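Local coordinates for Non-structural protein 11 (PDB 5EYI), which probably cleaves RNA at uridylates as a viral endoribonuclease, degrading the polyuridine tracts of replicating viral RNA and so hiding it from host double-stranded-RNA sensors, at residues G108-E122 with T179-Y191. The protein carries 1 engineered substitution. Sequence-based numbering, arbitrary orientation.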
# COMPACT_ATOMS: atom_id res chain seq x y z
N GLY A 108 -17.37 -4.30 -16.04
CA GLY A 108 -17.81 -3.98 -17.40
C GLY A 108 -18.11 -2.52 -17.65
O GLY A 108 -18.43 -2.13 -18.78
N ARG A 109 -17.97 -1.69 -16.61
CA ARG A 109 -18.32 -0.26 -16.74
C ARG A 109 -17.40 0.49 -17.69
O ARG A 109 -17.85 1.36 -18.45
CB ARG A 109 -18.34 0.42 -15.38
CG ARG A 109 -19.65 0.19 -14.66
CD ARG A 109 -19.67 0.86 -13.32
NE ARG A 109 -18.87 0.15 -12.34
CZ ARG A 109 -18.82 0.46 -11.04
NH1 ARG A 109 -19.56 1.47 -10.57
NH2 ARG A 109 -18.05 -0.25 -10.22
N ILE A 110 -16.11 0.17 -17.63
CA ILE A 110 -15.15 0.75 -18.56
C ILE A 110 -15.53 0.42 -20.02
O ILE A 110 -15.57 1.31 -20.86
CB ILE A 110 -13.70 0.33 -18.23
CG1 ILE A 110 -13.23 1.07 -16.96
CG2 ILE A 110 -12.74 0.65 -19.37
CD1 ILE A 110 -12.08 0.39 -16.25
N GLU A 111 -15.86 -0.84 -20.30
CA GLU A 111 -16.10 -1.26 -21.68
C GLU A 111 -17.35 -0.62 -22.27
O GLU A 111 -17.34 -0.24 -23.44
CB GLU A 111 -16.16 -2.79 -21.82
CG GLU A 111 -14.79 -3.48 -21.74
CD GLU A 111 -14.25 -3.60 -20.32
OE1 GLU A 111 -14.95 -3.19 -19.35
OE2 GLU A 111 -13.12 -4.09 -20.17
N VAL A 112 -18.41 -0.47 -21.47
CA VAL A 112 -19.63 0.22 -21.95
C VAL A 112 -19.63 1.72 -21.70
O VAL A 112 -20.54 2.39 -22.16
CB VAL A 112 -20.94 -0.40 -21.41
CG1 VAL A 112 -20.95 -1.89 -21.67
CG2 VAL A 112 -21.15 -0.12 -19.94
N ASP A 113 -18.62 2.23 -21.00
CA ASP A 113 -18.51 3.64 -20.61
C ASP A 113 -19.64 4.11 -19.69
O ASP A 113 -20.10 5.25 -19.78
CB ASP A 113 -18.40 4.56 -21.85
CG ASP A 113 -17.76 5.91 -21.53
OD1 ASP A 113 -16.91 5.99 -20.62
OD2 ASP A 113 -18.11 6.89 -22.19
N CYS A 114 -20.07 3.23 -18.79
CA CYS A 114 -21.00 3.61 -17.75
C CYS A 114 -20.21 4.07 -16.54
O CYS A 114 -19.46 3.28 -15.96
CB CYS A 114 -21.90 2.45 -17.36
SG CYS A 114 -23.06 2.89 -16.04
N ARG A 115 -20.38 5.33 -16.15
CA ARG A 115 -19.63 5.91 -15.03
C ARG A 115 -20.48 6.15 -13.79
O ARG A 115 -20.17 7.02 -12.98
CB ARG A 115 -18.95 7.18 -15.50
CG ARG A 115 -18.20 6.95 -16.80
CD ARG A 115 -17.20 8.02 -17.09
NE ARG A 115 -16.50 7.74 -18.33
CZ ARG A 115 -15.40 8.37 -18.74
NH1 ARG A 115 -14.85 9.34 -18.00
NH2 ARG A 115 -14.85 8.03 -19.89
N GLU A 116 -21.53 5.34 -13.63
CA GLU A 116 -22.43 5.43 -12.50
C GLU A 116 -22.04 4.41 -11.45
O GLU A 116 -21.45 3.37 -11.75
CB GLU A 116 -23.87 5.14 -12.96
CG GLU A 116 -24.37 5.98 -14.13
CD GLU A 116 -24.35 7.48 -13.85
OE1 GLU A 116 -24.73 7.90 -12.73
OE2 GLU A 116 -23.96 8.25 -14.75
N TYR A 117 -22.39 4.71 -10.21
CA TYR A 117 -22.33 3.75 -9.12
C TYR A 117 -23.29 2.61 -9.41
O TYR A 117 -24.33 2.82 -10.02
CB TYR A 117 -22.72 4.42 -7.80
CG TYR A 117 -21.72 5.46 -7.32
CD1 TYR A 117 -20.45 5.09 -6.89
CD2 TYR A 117 -22.06 6.81 -7.28
CE1 TYR A 117 -19.54 6.03 -6.43
CE2 TYR A 117 -21.16 7.76 -6.83
CZ TYR A 117 -19.91 7.38 -6.40
OH TYR A 117 -19.02 8.32 -5.96
N LEU A 118 -22.94 1.40 -9.01
CA LEU A 118 -23.83 0.26 -9.23
C LEU A 118 -24.99 0.27 -8.24
O LEU A 118 -26.05 -0.25 -8.55
CB LEU A 118 -23.09 -1.07 -9.17
CG LEU A 118 -21.98 -1.27 -10.22
CD1 LEU A 118 -21.44 -2.69 -10.13
CD2 LEU A 118 -22.46 -0.98 -11.62
N ASP A 119 -24.78 0.85 -7.06
CA ASP A 119 -25.82 0.94 -6.04
C ASP A 119 -25.43 1.94 -4.94
O ASP A 119 -24.34 2.53 -5.00
CB ASP A 119 -26.13 -0.46 -5.46
CG ASP A 119 -24.91 -1.14 -4.85
OD1 ASP A 119 -23.98 -0.47 -4.36
OD2 ASP A 119 -24.89 -2.38 -4.83
N ASP A 120 -26.31 2.12 -3.96
CA ASP A 120 -26.05 3.02 -2.83
C ASP A 120 -24.89 2.58 -1.97
O ASP A 120 -24.19 3.43 -1.40
CB ASP A 120 -27.28 3.14 -1.90
CG ASP A 120 -28.36 4.02 -2.46
OD1 ASP A 120 -28.05 5.02 -3.15
OD2 ASP A 120 -29.53 3.70 -2.19
N ARG A 121 -24.70 1.28 -1.84
CA ARG A 121 -23.60 0.76 -1.05
C ARG A 121 -22.24 1.22 -1.62
O ARG A 121 -21.35 1.60 -0.86
CB ARG A 121 -23.68 -0.76 -0.96
CG ARG A 121 -22.88 -1.35 0.18
CD ARG A 121 -22.86 -2.86 0.09
NE ARG A 121 -21.91 -3.44 1.04
CZ ARG A 121 -21.47 -4.70 1.01
NH1 ARG A 121 -21.89 -5.57 0.08
NH2 ARG A 121 -20.59 -5.11 1.92
N GLU A 122 -22.11 1.22 -2.94
CA GLU A 122 -20.88 1.68 -3.59
C GLU A 122 -20.67 3.18 -3.40
O GLU A 122 -19.57 3.63 -3.07
CB GLU A 122 -20.87 1.32 -5.08
CG GLU A 122 -19.51 1.55 -5.71
CD GLU A 122 -19.40 1.03 -7.13
OE1 GLU A 122 -20.28 1.34 -7.96
OE2 GLU A 122 -18.40 0.34 -7.42
N THR A 179 -3.83 5.51 -11.78
CA THR A 179 -4.40 4.20 -12.04
C THR A 179 -5.87 4.21 -11.71
O THR A 179 -6.31 4.91 -10.81
CB THR A 179 -3.72 3.09 -11.23
OG1 THR A 179 -3.76 3.40 -9.84
CG2 THR A 179 -2.28 2.90 -11.67
N LEU A 180 -6.63 3.40 -12.43
CA LEU A 180 -8.07 3.42 -12.33
C LEU A 180 -8.62 2.03 -12.56
O LEU A 180 -8.11 1.29 -13.40
CB LEU A 180 -8.60 4.39 -13.39
CG LEU A 180 -10.10 4.62 -13.54
CD1 LEU A 180 -10.32 6.05 -14.04
CD2 LEU A 180 -10.76 3.60 -14.46
N THR A 181 -9.66 1.67 -11.80
CA THR A 181 -10.42 0.44 -12.04
C THR A 181 -11.91 0.75 -12.01
O THR A 181 -12.30 1.86 -11.67
CB THR A 181 -10.13 -0.65 -10.98
OG1 THR A 181 -10.76 -0.32 -9.74
CG2 THR A 181 -8.64 -0.81 -10.77
N ASP A 182 -12.72 -0.24 -12.40
CA ASP A 182 -14.17 -0.17 -12.21
C ASP A 182 -14.71 -1.26 -11.28
O ASP A 182 -15.88 -1.65 -11.39
CB ASP A 182 -14.89 -0.18 -13.56
CG ASP A 182 -14.79 -1.49 -14.30
OD1 ASP A 182 -14.28 -2.49 -13.73
OD2 ASP A 182 -15.23 -1.51 -15.46
N VAL A 183 -13.87 -1.74 -10.36
CA VAL A 183 -14.30 -2.77 -9.43
C VAL A 183 -15.42 -2.24 -8.53
O VAL A 183 -15.45 -1.05 -8.18
CB VAL A 183 -13.15 -3.31 -8.54
CG1 VAL A 183 -12.02 -3.85 -9.40
CG2 VAL A 183 -12.63 -2.25 -7.58
N TYR A 184 -16.33 -3.13 -8.15
CA TYR A 184 -17.38 -2.84 -7.19
C TYR A 184 -16.75 -2.52 -5.85
O TYR A 184 -16.20 -3.41 -5.20
CB TYR A 184 -18.32 -4.04 -7.08
CG TYR A 184 -19.51 -3.83 -6.16
CD1 TYR A 184 -19.75 -4.69 -5.09
CD2 TYR A 184 -20.37 -2.76 -6.35
CE1 TYR A 184 -20.84 -4.50 -4.25
CE2 TYR A 184 -21.47 -2.57 -5.52
CZ TYR A 184 -21.70 -3.45 -4.48
OH TYR A 184 -22.77 -3.25 -3.65
N LEU A 185 -16.79 -1.24 -5.45
CA LEU A 185 -16.00 -0.76 -4.30
C LEU A 185 -16.22 -1.49 -2.96
O LEU A 185 -15.27 -1.60 -2.16
CB LEU A 185 -16.16 0.75 -4.10
CG LEU A 185 -15.70 1.71 -5.21
CD1 LEU A 185 -16.01 3.14 -4.83
CD2 LEU A 185 -14.21 1.56 -5.46
N PRO A 186 -17.45 -1.98 -2.71
CA PRO A 186 -17.61 -2.78 -1.49
C PRO A 186 -16.77 -4.07 -1.43
O PRO A 186 -16.46 -4.51 -0.33
CB PRO A 186 -19.11 -3.07 -1.45
CG PRO A 186 -19.70 -1.85 -2.10
CD PRO A 186 -18.75 -1.56 -3.24
N ASP A 187 -16.35 -4.62 -2.58
CA ASP A 187 -15.37 -5.73 -2.60
C ASP A 187 -14.03 -5.40 -1.96
O ASP A 187 -13.29 -6.30 -1.56
CB ASP A 187 -15.05 -6.21 -4.03
CG ASP A 187 -16.21 -6.90 -4.70
OD1 ASP A 187 -17.17 -7.35 -4.03
OD2 ASP A 187 -16.15 -7.00 -5.94
N LEU A 188 -13.69 -4.11 -1.92
CA LEU A 188 -12.45 -3.66 -1.31
C LEU A 188 -12.55 -3.24 0.16
O LEU A 188 -11.51 -3.03 0.77
CB LEU A 188 -11.87 -2.49 -2.11
CG LEU A 188 -11.78 -2.63 -3.63
CD1 LEU A 188 -11.12 -1.39 -4.22
CD2 LEU A 188 -11.02 -3.88 -4.04
N GLU A 189 -13.76 -3.12 0.71
CA GLU A 189 -14.01 -2.66 2.11
C GLU A 189 -13.09 -3.30 3.14
O GLU A 189 -12.54 -2.61 4.00
CB GLU A 189 -15.45 -2.97 2.55
CG GLU A 189 -16.50 -1.91 2.22
CD GLU A 189 -17.95 -2.40 2.40
OE1 GLU A 189 -18.18 -3.64 2.52
OE2 GLU A 189 -18.87 -1.55 2.41
N ALA A 190 -12.92 -4.62 3.04
CA ALA A 190 -12.07 -5.37 3.96
C ALA A 190 -10.59 -4.97 3.94
O ALA A 190 -9.85 -5.27 4.90
CB ALA A 190 -12.20 -6.87 3.68
N TYR A 191 -10.16 -4.29 2.88
CA TYR A 191 -8.78 -3.81 2.75
C TYR A 191 -8.57 -2.35 3.12
O TYR A 191 -7.42 -1.91 3.23
CB TYR A 191 -8.31 -4.02 1.32
CG TYR A 191 -8.45 -5.44 0.82
CD1 TYR A 191 -7.58 -6.44 1.24
CD2 TYR A 191 -9.46 -5.79 -0.07
CE1 TYR A 191 -7.70 -7.74 0.79
CE2 TYR A 191 -9.60 -7.09 -0.53
CZ TYR A 191 -8.71 -8.06 -0.10
OH TYR A 191 -8.83 -9.35 -0.55
O HOH W 1 -14.43 -3.59 -16.88
O HOH W 2 -23.26 -5.41 -2.16
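With CG set between its backbone N and carbonyl carbon (chi1 68°), D182 turns its carboxylate to the start of helix 109-112, where OD2 accepts from I110 N at 2.9 Å through its anti lone pair; an acidic group suits the amino end of a helix. Water 1 joins the same oxygen to G108 N and E111 OE1, while the other oxygen of E111, OE2, forms a salt bridge with K10. Y184, whose CG lies anti to its backbone N (chi1 -177°), extends its ring to D119, and its hydroxyl donates to D119 OD2 at 2.6 Å. D119 meanwhile N-caps helix 120-128, its OD1 accepting from E122 N. The contact lies within the NendoU domain and ties these two helices to the chain leaving strand 173-180. Between them R109 and E122 meet end-on, two nitrogens to two oxygens. R109 NH2 also donates to D182 O at 2.8 Å, while E122 OE2 accepts from L185 N at 3.0 Å, so the buried ion pair is tied to backbone as well. The apolar ring of P186 serves two flat partners, with CD over the Y184 ring and CB 3.7 Å above the plane of the R121 guanidinium, whose NH2 forms a salt bridge with E189 OE1 through a bent, weak hydrogen bond.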